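Local coordinates for hydrogenase maturation factor (Thermoanaerobacter tengcongensis, PDB 3VTH), which probably transfers the carbamoyl group of carbamoyl phosphate, with ATP, to the C-terminal cysteine of HypE during the maturation of [NiFe]-hydrogenases, at residues 11-16 with 48-53; 15-20 with 77-82; 52-57 with 85-90. One frame throughout, in Å; residues are numbered along the deposited sequence.

Interaction 1: residues 11-16 with 48-53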
loop_
_atom_site.group_PDB
_atom_site.type_symbol
_atom_site.label_atom_id
_atom_site.label_comp_id
_atom_site.label_asym_id
_atom_site.label_seq_id
_atom_site.Cartn_x
_atom_site.Cartn_y
_atom_site.Cartn_z
ATOM N N ALA A 11 -11.832 43.093 0.452
ATOM C CA ALA A 11 -11.255 42.047 1.283
ATOM C C ALA A 11 -11.883 40.694 0.979
ATOM O O ALA A 11 -13.082 40.593 0.732
ATOM C CB ALA A 11 -11.403 42.397 2.759
ATOM N N ARG A 12 -11.058 39.656 0.984
ATOM C CA ARG A 12 -11.545 38.298 0.806
ATOM C C ARG A 12 -10.976 37.385 1.879
ATOM O O ARG A 12 -9.814 37.492 2.229
ATOM C CB ARG A 12 -11.142 37.748 -0.568
ATOM C CG ARG A 12 -11.776 38.448 -1.746
ATOM C CD ARG A 12 -13.266 38.228 -1.793
ATOM N NE ARG A 12 -13.849 38.865 -2.972
ATOM C CZ ARG A 12 -14.236 40.136 -3.028
ATOM N NH1 ARG A 12 -14.112 40.932 -1.968
ATOM N NH2 ARG A 12 -14.756 40.609 -4.153
ATOM N N GLN A 13 -11.810 36.493 2.405
ATOM C CA GLN A 13 -11.311 35.409 3.240
ATOM C C GLN A 13 -11.293 34.155 2.383
ATOM O O GLN A 13 -12.272 33.865 1.694
ATOM C CB GLN A 13 -12.203 35.223 4.460
ATOM C CG GLN A 13 -11.875 34.000 5.295
ATOM C CD GLN A 13 -13.019 33.661 6.226
ATOM O OE1 GLN A 13 -13.659 34.555 6.783
ATOM N NE2 GLN A 13 -13.296 32.374 6.387
ATOM N N ILE A 14 -10.171 33.437 2.413
ATOM C CA ILE A 14 -9.962 32.252 1.585
ATOM C C ILE A 14 -9.546 31.063 2.464
ATOM O O ILE A 14 -8.579 31.147 3.216
ATOM C CB ILE A 14 -8.900 32.511 0.470
ATOM C CG1 ILE A 14 -9.306 33.711 -0.406
ATOM C CG2 ILE A 14 -8.705 31.249 -0.411
ATOM C CD1 ILE A 14 -8.147 34.361 -1.175
ATOM N N ASN A 15 -10.292 29.969 2.376
ATOM C CA ASN A 15 -9.952 28.735 3.092
ATOM C C ASN A 15 -9.630 27.659 2.082
ATOM O O ASN A 15 -10.371 27.467 1.105
ATOM C CB ASN A 15 -11.119 28.276 3.965
ATOM C CG ASN A 15 -11.402 29.230 5.086
ATOM O OD1 ASN A 15 -10.809 29.132 6.161
ATOM N ND2 ASN A 15 -12.284 30.181 4.841
ATOM N N ILE A 16 -8.514 26.975 2.303
ATOM C CA ILE A 16 -8.072 25.937 1.390
ATOM C C ILE A 16 -7.992 24.615 2.159
ATOM O O ILE A 16 -7.465 24.572 3.276
ATOM C CB ILE A 16 -6.725 26.299 0.752
ATOM C CG1 ILE A 16 -6.763 27.758 0.237
ATOM C CG2 ILE A 16 -6.332 25.255 -0.347
ATOM C CD1 ILE A 16 -5.621 28.150 -0.631
ATOM N N GLY A 48 -7.147 23.365 7.748
ATOM C CA GLY A 48 -6.342 23.569 6.569
ATOM C C GLY A 48 -5.554 24.866 6.572
ATOM O O GLY A 48 -4.724 25.120 7.460
ATOM N N LEU A 49 -5.817 25.685 5.560
ATOM C CA LEU A 49 -5.122 26.945 5.403
ATOM C C LEU A 49 -6.145 28.068 5.393
ATOM O O LEU A 49 -7.183 27.964 4.735
ATOM C CB LEU A 49 -4.272 26.936 4.125
ATOM C CG LEU A 49 -3.406 28.185 3.914
ATOM C CD1 LEU A 49 -2.144 28.138 4.769
ATOM C CD2 LEU A 49 -3.073 28.338 2.453
ATOM N N TYR A 50 -5.862 29.102 6.174
ATOM C CA TYR A 50 -6.702 30.287 6.286
ATOM C C TYR A 50 -5.961 31.534 5.777
ATOM O O TYR A 50 -4.807 31.813 6.170
ATOM C CB TYR A 50 -7.099 30.478 7.745
ATOM C CG TYR A 50 -7.993 31.666 8.021
ATOM C CD1 TYR A 50 -7.478 32.957 8.072
ATOM C CD2 TYR A 50 -9.353 31.489 8.251
ATOM C CE1 TYR A 50 -8.302 34.050 8.358
ATOM C CE2 TYR A 50 -10.183 32.566 8.518
ATOM C CZ TYR A 50 -9.649 33.841 8.573
ATOM O OH TYR A 50 -10.475 34.897 8.840
ATOM N N ILE A 51 -6.639 32.296 4.923
ATOM C CA ILE A 51 -6.074 33.506 4.312
ATOM C C ILE A 51 -7.077 34.646 4.395
ATOM O O ILE A 51 -8.271 34.444 4.166
ATOM C CB ILE A 51 -5.733 33.289 2.812
ATOM C CG1 ILE A 51 -4.727 32.146 2.617
ATOM C CG2 ILE A 51 -5.163 34.575 2.177
ATOM C CD1 ILE A 51 -4.732 31.567 1.195
ATOM N N GLU A 52 -6.580 35.835 4.734
ATOM C CA GLU A 52 -7.323 37.091 4.590
ATOM C C GLU A 52 -6.468 38.010 3.724
ATOM O O GLU A 52 -5.302 38.267 4.058
ATOM C CB GLU A 52 -7.543 37.764 5.947
ATOM C CG GLU A 52 -8.509 37.032 6.878
ATOM C CD GLU A 52 -8.802 37.782 8.186
ATOM O OE1 GLU A 52 -8.550 39.006 8.270
ATOM O OE2 GLU A 52 -9.299 37.129 9.140
ATOM N N VAL A 53 -7.025 38.472 2.605
ATOM C CA VAL A 53 -6.313 39.418 1.728
ATOM C C VAL A 53 -7.171 40.649 1.485
ATOM O O VAL A 53 -8.395 40.537 1.353
ATOM C CB VAL A 53 -5.886 38.792 0.367
ATOM C CG1 VAL A 53 -4.665 37.883 0.548
ATOM C CG2 VAL A 53 -7.044 38.012 -0.278
#

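Interaction 2: residues 15-20 with 77-82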
loop_
_atom_site.group_PDB
_atom_site.type_symbol
_atom_site.label_atom_id
_atom_site.label_comp_id
_atom_site.label_asym_id
_atom_site.label_seq_id
_atom_site.Cartn_x
_atom_site.Cartn_y
_atom_site.Cartn_z
ATOM N N ASN A 15 -10.292 29.969 2.376
ATOM C CA ASN A 15 -9.952 28.735 3.092
ATOM C C ASN A 15 -9.630 27.659 2.082
ATOM O O ASN A 15 -10.371 27.467 1.105
ATOM C CB ASN A 15 -11.119 28.276 3.965
ATOM C CG ASN A 15 -11.402 29.230 5.086
ATOM O OD1 ASN A 15 -10.809 29.132 6.161
ATOM N ND2 ASN A 15 -12.284 30.181 4.841
ATOM N N ILE A 16 -8.514 26.975 2.303
ATOM C CA ILE A 16 -8.072 25.937 1.390
ATOM C C ILE A 16 -7.992 24.615 2.159
ATOM O O ILE A 16 -7.465 24.572 3.276
ATOM C CB ILE A 16 -6.725 26.299 0.752
ATOM C CG1 ILE A 16 -6.763 27.758 0.237
ATOM C CG2 ILE A 16 -6.332 25.255 -0.347
ATOM C CD1 ILE A 16 -5.621 28.150 -0.631
ATOM N N PHE A 17 -8.535 23.557 1.557
ATOM C CA PHE A 17 -8.684 22.264 2.212
ATOM C C PHE A 17 -7.991 21.165 1.418
ATOM O O PHE A 17 -7.906 21.249 0.198
ATOM C CB PHE A 17 -10.177 21.907 2.350
ATOM C CG PHE A 17 -10.987 22.951 3.075
ATOM C CD1 PHE A 17 -11.798 23.831 2.376
ATOM C CD2 PHE A 17 -10.923 23.061 4.459
ATOM C CE1 PHE A 17 -12.559 24.809 3.048
ATOM C CE2 PHE A 17 -11.669 24.028 5.144
ATOM C CZ PHE A 17 -12.492 24.904 4.435
ATOM N N GLY A 18 -7.556 20.121 2.123
ATOM C CA GLY A 18 -6.860 18.978 1.523
ATOM C C GLY A 18 -5.501 18.811 2.174
ATOM O O GLY A 18 -5.314 19.158 3.341
ATOM N N ILE A 19 -4.545 18.249 1.437
ATOM C CA ILE A 19 -3.170 18.242 1.914
ATOM C C ILE A 19 -2.599 19.633 1.613
ATOM O O ILE A 19 -2.157 19.921 0.500
ATOM C CB ILE A 19 -2.327 17.110 1.292
ATOM C CG1 ILE A 19 -2.959 15.740 1.625
ATOM C CG2 ILE A 19 -0.840 17.203 1.772
ATOM C CD1 ILE A 19 -2.261 14.523 0.973
ATOM N N VAL A 20 -2.676 20.510 2.600
ATOM C CA VAL A 20 -2.362 21.921 2.383
ATOM C C VAL A 20 -1.430 22.467 3.477
ATOM O O VAL A 20 -1.202 23.682 3.548
ATOM C CB VAL A 20 -3.651 22.763 2.264
ATOM C CG1 VAL A 20 -4.492 22.313 1.054
ATOM C CG2 VAL A 20 -4.494 22.665 3.558
ATOM N N ILE A 77 -4.919 19.803 -3.103
ATOM C CA ILE A 77 -6.047 20.666 -2.789
ATOM C C ILE A 77 -7.355 20.022 -3.219
ATOM O O ILE A 77 -7.499 19.616 -4.376
ATOM C CB ILE A 77 -5.907 22.040 -3.496
ATOM C CG1 ILE A 77 -4.644 22.771 -3.008
ATOM C CG2 ILE A 77 -7.193 22.893 -3.317
ATOM C CD1 ILE A 77 -4.315 24.044 -3.815
ATOM N N ASP A 78 -8.310 19.909 -2.295
ATOM C CA ASP A 78 -9.637 19.377 -2.609
ATOM C C ASP A 78 -10.717 20.470 -2.700
ATOM O O ASP A 78 -11.732 20.286 -3.340
ATOM C CB ASP A 78 -10.037 18.310 -1.579
ATOM C CG ASP A 78 -9.100 17.117 -1.582
ATOM O OD1 ASP A 78 -8.800 16.591 -2.677
ATOM O OD2 ASP A 78 -8.659 16.708 -0.486
ATOM N N GLU A 79 -10.495 21.600 -2.018
ATOM C CA GLU A 79 -11.482 22.696 -2.019
ATOM C C GLU A 79 -10.858 24.038 -1.661
ATOM O O GLU A 79 -9.984 24.126 -0.771
ATOM C CB GLU A 79 -12.660 22.395 -1.075
ATOM C CG GLU A 79 -13.779 23.467 -1.064
ATOM C CD GLU A 79 -14.905 23.163 -0.079
ATOM O OE1 GLU A 79 -15.956 23.832 -0.158
ATOM O OE2 GLU A 79 -14.743 22.253 0.772
ATOM N N ILE A 80 -11.313 25.075 -2.368
ATOM C CA ILE A 80 -10.954 26.461 -2.078
ATOM C C ILE A 80 -12.267 27.221 -1.850
ATOM O O ILE A 80 -13.147 27.198 -2.708
ATOM C CB ILE A 80 -10.164 27.116 -3.262
ATOM C CG1 ILE A 80 -8.807 26.429 -3.467
ATOM C CG2 ILE A 80 -9.969 28.621 -3.039
ATOM C CD1 ILE A 80 -8.068 26.837 -4.750
ATOM N N GLN A 81 -12.411 27.865 -0.695
ATOM C CA GLN A 81 -13.613 28.664 -0.415
ATOM C C GLN A 81 -13.198 30.120 -0.355
ATOM O O GLN A 81 -12.194 30.455 0.269
ATOM C CB GLN A 81 -14.287 28.261 0.906
ATOM C CG GLN A 81 -14.868 26.853 0.939
ATOM C CD GLN A 81 -15.463 26.481 2.295
ATOM O OE1 GLN A 81 -15.287 27.194 3.294
ATOM N NE2 GLN A 81 -16.163 25.357 2.335
ATOM N N VAL A 82 -13.963 30.981 -1.015
ATOM C CA VAL A 82 -13.647 32.406 -1.072
ATOM C C VAL A 82 -14.885 33.180 -0.629
ATOM O O VAL A 82 -15.973 32.958 -1.155
ATOM C CB VAL A 82 -13.223 32.813 -2.508
ATOM C CG1 VAL A 82 -13.023 34.339 -2.647
ATOM C CG2 VAL A 82 -11.967 32.041 -2.938
#

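Interaction 3: residues 52-57 with 85-90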
loop_
_atom_site.group_PDB
_atom_site.type_symbol
_atom_site.label_atom_id
_atom_site.label_comp_id
_atom_site.label_asym_id
_atom_site.label_seq_id
_atom_site.Cartn_x
_atom_site.Cartn_y
_atom_site.Cartn_z
ATOM N N GLU A 52 -6.580 35.835 4.734
ATOM C CA GLU A 52 -7.323 37.091 4.590
ATOM C C GLU A 52 -6.468 38.010 3.724
ATOM O O GLU A 52 -5.302 38.267 4.058
ATOM C CB GLU A 52 -7.543 37.764 5.947
ATOM C CG GLU A 52 -8.509 37.032 6.878
ATOM C CD GLU A 52 -8.802 37.782 8.186
ATOM O OE1 GLU A 52 -8.550 39.006 8.270
ATOM O OE2 GLU A 52 -9.299 37.129 9.140
ATOM N N VAL A 53 -7.025 38.472 2.605
ATOM C CA VAL A 53 -6.313 39.418 1.728
ATOM C C VAL A 53 -7.171 40.649 1.485
ATOM O O VAL A 53 -8.395 40.537 1.353
ATOM C CB VAL A 53 -5.886 38.792 0.367
ATOM C CG1 VAL A 53 -4.665 37.883 0.548
ATOM C CG2 VAL A 53 -7.044 38.012 -0.278
ATOM N N GLU A 54 -6.516 41.809 1.465
ATOM C CA GLU A 54 -7.140 43.091 1.155
ATOM C C GLU A 54 -6.312 43.770 0.084
ATOM O O GLU A 54 -5.087 43.844 0.206
ATOM C CB GLU A 54 -7.190 44.013 2.390
ATOM C CG GLU A 54 -7.750 43.326 3.624
ATOM C CD GLU A 54 -8.015 44.256 4.790
ATOM O OE1 GLU A 54 -8.876 43.878 5.612
ATOM O OE2 GLU A 54 -7.375 45.333 4.905
ATOM N N GLY A 55 -6.986 44.233 -0.964
ATOM C CA GLY A 55 -6.371 45.061 -2.011
ATOM C C GLY A 55 -7.340 45.335 -3.153
ATOM O O GLY A 55 -8.562 45.240 -2.978
ATOM N N GLU A 56 -6.796 45.688 -4.317
ATOM C CA GLU A 56 -7.589 45.853 -5.528
ATOM C C GLU A 56 -8.166 44.515 -5.946
ATOM O O GLU A 56 -7.503 43.478 -5.821
ATOM C CB GLU A 56 -6.751 46.426 -6.675
ATOM C CG GLU A 56 -6.219 47.833 -6.446
ATOM C CD GLU A 56 -7.274 48.923 -6.596
ATOM O OE1 GLU A 56 -6.992 50.060 -6.173
ATOM O OE2 GLU A 56 -8.374 48.670 -7.147
ATOM N N GLU A 57 -9.403 44.543 -6.443
ATOM C CA GLU A 57 -10.097 43.333 -6.887
ATOM C C GLU A 57 -9.263 42.570 -7.913
ATOM O O GLU A 57 -9.184 41.345 -7.863
ATOM C CB GLU A 57 -11.458 43.685 -7.495
ATOM C CG GLU A 57 -12.283 42.458 -7.918
ATOM C CD GLU A 57 -13.627 42.831 -8.526
ATOM O OE1 GLU A 57 -14.562 42.004 -8.443
ATOM O OE2 GLU A 57 -13.762 43.946 -9.089
ATOM N N VAL A 85 -15.450 39.786 2.664
ATOM C CA VAL A 85 -15.480 40.217 4.070
ATOM C C VAL A 85 -15.205 41.706 4.131
ATOM O O VAL A 85 -14.810 42.296 3.130
ATOM C CB VAL A 85 -14.458 39.447 4.971
ATOM C CG1 VAL A 85 -14.826 37.972 5.078
ATOM C CG2 VAL A 85 -13.008 39.617 4.474
ATOM N N GLU A 86 -15.411 42.315 5.295
ATOM C CA GLU A 86 -15.138 43.751 5.457
ATOM C C GLU A 86 -13.630 44.006 5.543
ATOM O O GLU A 86 -12.874 43.144 5.983
ATOM C CB GLU A 86 -15.842 44.315 6.693
ATOM C CG GLU A 86 -17.332 43.961 6.811
ATOM C CD GLU A 86 -18.108 44.081 5.492
ATOM O OE1 GLU A 86 -18.483 43.020 4.928
ATOM O OE2 GLU A 86 -18.328 45.218 5.018
ATOM N N VAL A 87 -13.209 45.186 5.107
ATOM C CA VAL A 87 -11.803 45.594 5.151
ATOM C C VAL A 87 -11.387 45.973 6.581
ATOM O O VAL A 87 -12.094 46.710 7.263
ATOM C CB VAL A 87 -11.568 46.787 4.196
ATOM C CG1 VAL A 87 -10.136 47.333 4.310
ATOM C CG2 VAL A 87 -11.903 46.381 2.758
ATOM N N LYS A 88 -10.241 45.459 7.025
ATOM C CA LYS A 88 -9.737 45.756 8.376
ATOM C C LYS A 88 -8.641 46.812 8.361
ATOM O O LYS A 88 -8.211 47.279 9.417
ATOM C CB LYS A 88 -9.183 44.487 9.028
ATOM C CG LYS A 88 -10.237 43.493 9.466
ATOM C CD LYS A 88 -9.598 42.343 10.232
ATOM C CE LYS A 88 -10.616 41.259 10.528
ATOM N NZ LYS A 88 -10.846 40.434 9.314
ATOM N N GLU A 89 -8.176 47.151 7.158
ATOM C CA GLU A 89 -7.047 48.063 6.959
ATOM C C GLU A 89 -5.735 47.542 7.551
ATOM O O GLU A 89 -5.011 48.258 8.258
ATOM C CB GLU A 89 -7.358 49.462 7.471
ATOM C CG GLU A 89 -8.326 50.205 6.592
ATOM C CD GLU A 89 -8.511 51.634 7.033
ATOM O OE1 GLU A 89 -9.059 51.842 8.136
ATOM O OE2 GLU A 89 -8.106 52.546 6.279
ATOM N N TYR A 90 -5.443 46.282 7.251
ATOM C CA TYR A 90 -4.124 45.726 7.487
ATOM C C TYR A 90 -3.083 46.611 6.820
ATOM O O TYR A 90 -3.290 47.077 5.697
ATOM C CB TYR A 90 -4.043 44.342 6.876
ATOM C CG TYR A 90 -4.780 43.266 7.623
ATOM C CD1 TYR A 90 -4.307 42.793 8.842
ATOM C CD2 TYR A 90 -5.921 42.671 7.080
ATOM C CE1 TYR A 90 -4.961 41.751 9.526
ATOM C CE2 TYR A 90 -6.585 41.625 7.750
ATOM C CZ TYR A 90 -6.098 41.181 8.979
ATOM O OH TYR A 90 -6.740 40.157 9.654
HETATM O O HOH W 1 -5.389 46.914 3.872
#

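Interaction 1: residues 11-16 with 48-53
I14 and I51 face each other in an antiparallel hydrogen-bonded pair, their CB atoms 4.0 Å apart, at the middle of two neighbouring strands. The backbone of I14 gives the straighter of their two bonds, N to I51 O at 2.8 Å; the return bond from I51 N to I14 O is more bent, at 140°. The same pairing repeats at R12 with V53 and at I16 with L49. On the face of these residues branched aliphatic side chains mesh: I16 CD1 meets L49 CD2 and I51 CD1, each 4.0 Å away, and V53 CG2 lies 3.9 Å from I14 CD1. Such residues suit extended backbone and a dry interior.

The other face is more polar. CG of Y50 stands anti to the backbone N (chi1 -179°), and the side chain crosses that of Q13 at about a right angle, Y50 CE2 3.9 Å from Q13 CG. Its OH donates a 2.5 Å hydrogen bond to E52 OE2 on the anti side of the carboxylate. An alanine in place of Y50 would probably leave E52 OE2 without this donor and uncover the aliphatic part of Q13.

Farther out, Y50 stacks on Y43 of strand 39-45, while L49 packs against R26 and N44, the predicted active-site residues. Helices 25-35 and 57-69 cover the aliphatic face, and strands 76-85 and 39-45 flank the pair.

Interaction 2: residues 15-20 with 77-82
The carbonyl oxygen of F17 is gripped by two successive amides of the opposite strand: D78 N donates to F17 O at 2.9 Å, and E79 N adds a weak bond at 3.4 Å. With D78 and E79 both facing F17, this is a classic beta bulge, which shifts the antiparallel register by one residue before G18 meets I77. On the regular side of the bulge, Q81 N reaches N15 O at 2.7 Å in a nearly straight bond of 172°, and N15 N and F17 N return bonds to Q81 O and E79 O.

G18 suits the point where the chain turns a corner. Its backbone angles would jam a CB against the carbonyl oxygen of F17, and that CB would also clash with D78 N.

The F17 ring carries much of the side-chain contact. CG of F17 lies anti to the carbonyl carbon (chi1 -56°), and from there the ring runs alongside E79, F17 CD1 3.8 Å from E79 CB. The chain of Q81 comes to the ring edge, with Q81 CG in the ring plane 3.7 Å from F17 CE1. The amide of Q81 is turned 74° from the ring. Two bonds hold that amide: Q81 NE2 donates to E79 OE1 at 2.9 Å, from above the carboxylate plane, and Q81 OE1 accepts from R83 NH1.

On the other face, that of I16 and I80, I77 CG2 lies 3.9 Å from I16 CG2, and I77 CG1 also meets V20 CG1. This aliphatic group packs against F25 of helix 25-35, and I80 touches K68 of helix 57-69, while strand 48-55 continues the sheet beyond N15 and I16.

Interaction 3: residues 52-57 with 85-90
The loop between strands 76-85 and 93-95 is tied to the end of strand 48-55 by two glutamates, E54 holding its backbone and E52 its side chains. E54 OE1 takes K88 N on its syn side in a short, almost straight bond (2.5 Å, 176°). The second oxygen, E54 OE2, accepts a longer bond from Y90 N at 3.2 Å, from above the carboxylate plane, and a water that donates to E54 OE2 and to Y90 O closes the link. A carboxylate suits this place because its two oxygens can take the amides of K88 and Y90 together.

E52 and E54 both stand on the sheet face opposite the one the two helices of this acylphosphatase-like alpha/beta domain cover, so the loop folds over that face.

There E52 OE1 receives two donors from opposite faces of its plane: Y90 OH at 2.6 Å, and K88 NZ in a 2.9 Å salt bridge. The bend at chi4 (78°) places K88 NZ for this. E52 OE2 takes Y50 OH, and so many donors would probably favour the charged form of E52. The Y90 ring turns its edge to both glutamates, with E54 CG and E52 OE1 in its plane and Y90 CD2 3.5 Å from E54 CD.

In the fold
All three interactions belong to the N-terminal acylphosphatase-like domain and to one mixed sheet, in which strand 10-17 lies between 76-85 and 48-55. Interaction 1 lies between the other two; its centre is about 10 Å from that of interaction 2 and about 11 Å from that of interaction 3, and the centres of interactions 2 and 3 lie about 20 Å apart. Interactions 1 and 2 share N15 and I16 and use opposite edges of strand 10-17; 1 and 3 share E52 and V53. Along the chain, 10-17 comes first, then 48-55, then 76-85 and its following loop. The sheet therefore joins distant parts of the sequence, and the L49 end of interaction 1 borders the predicted active-site residues R26 and N44, with V20 of interaction 2 nearby.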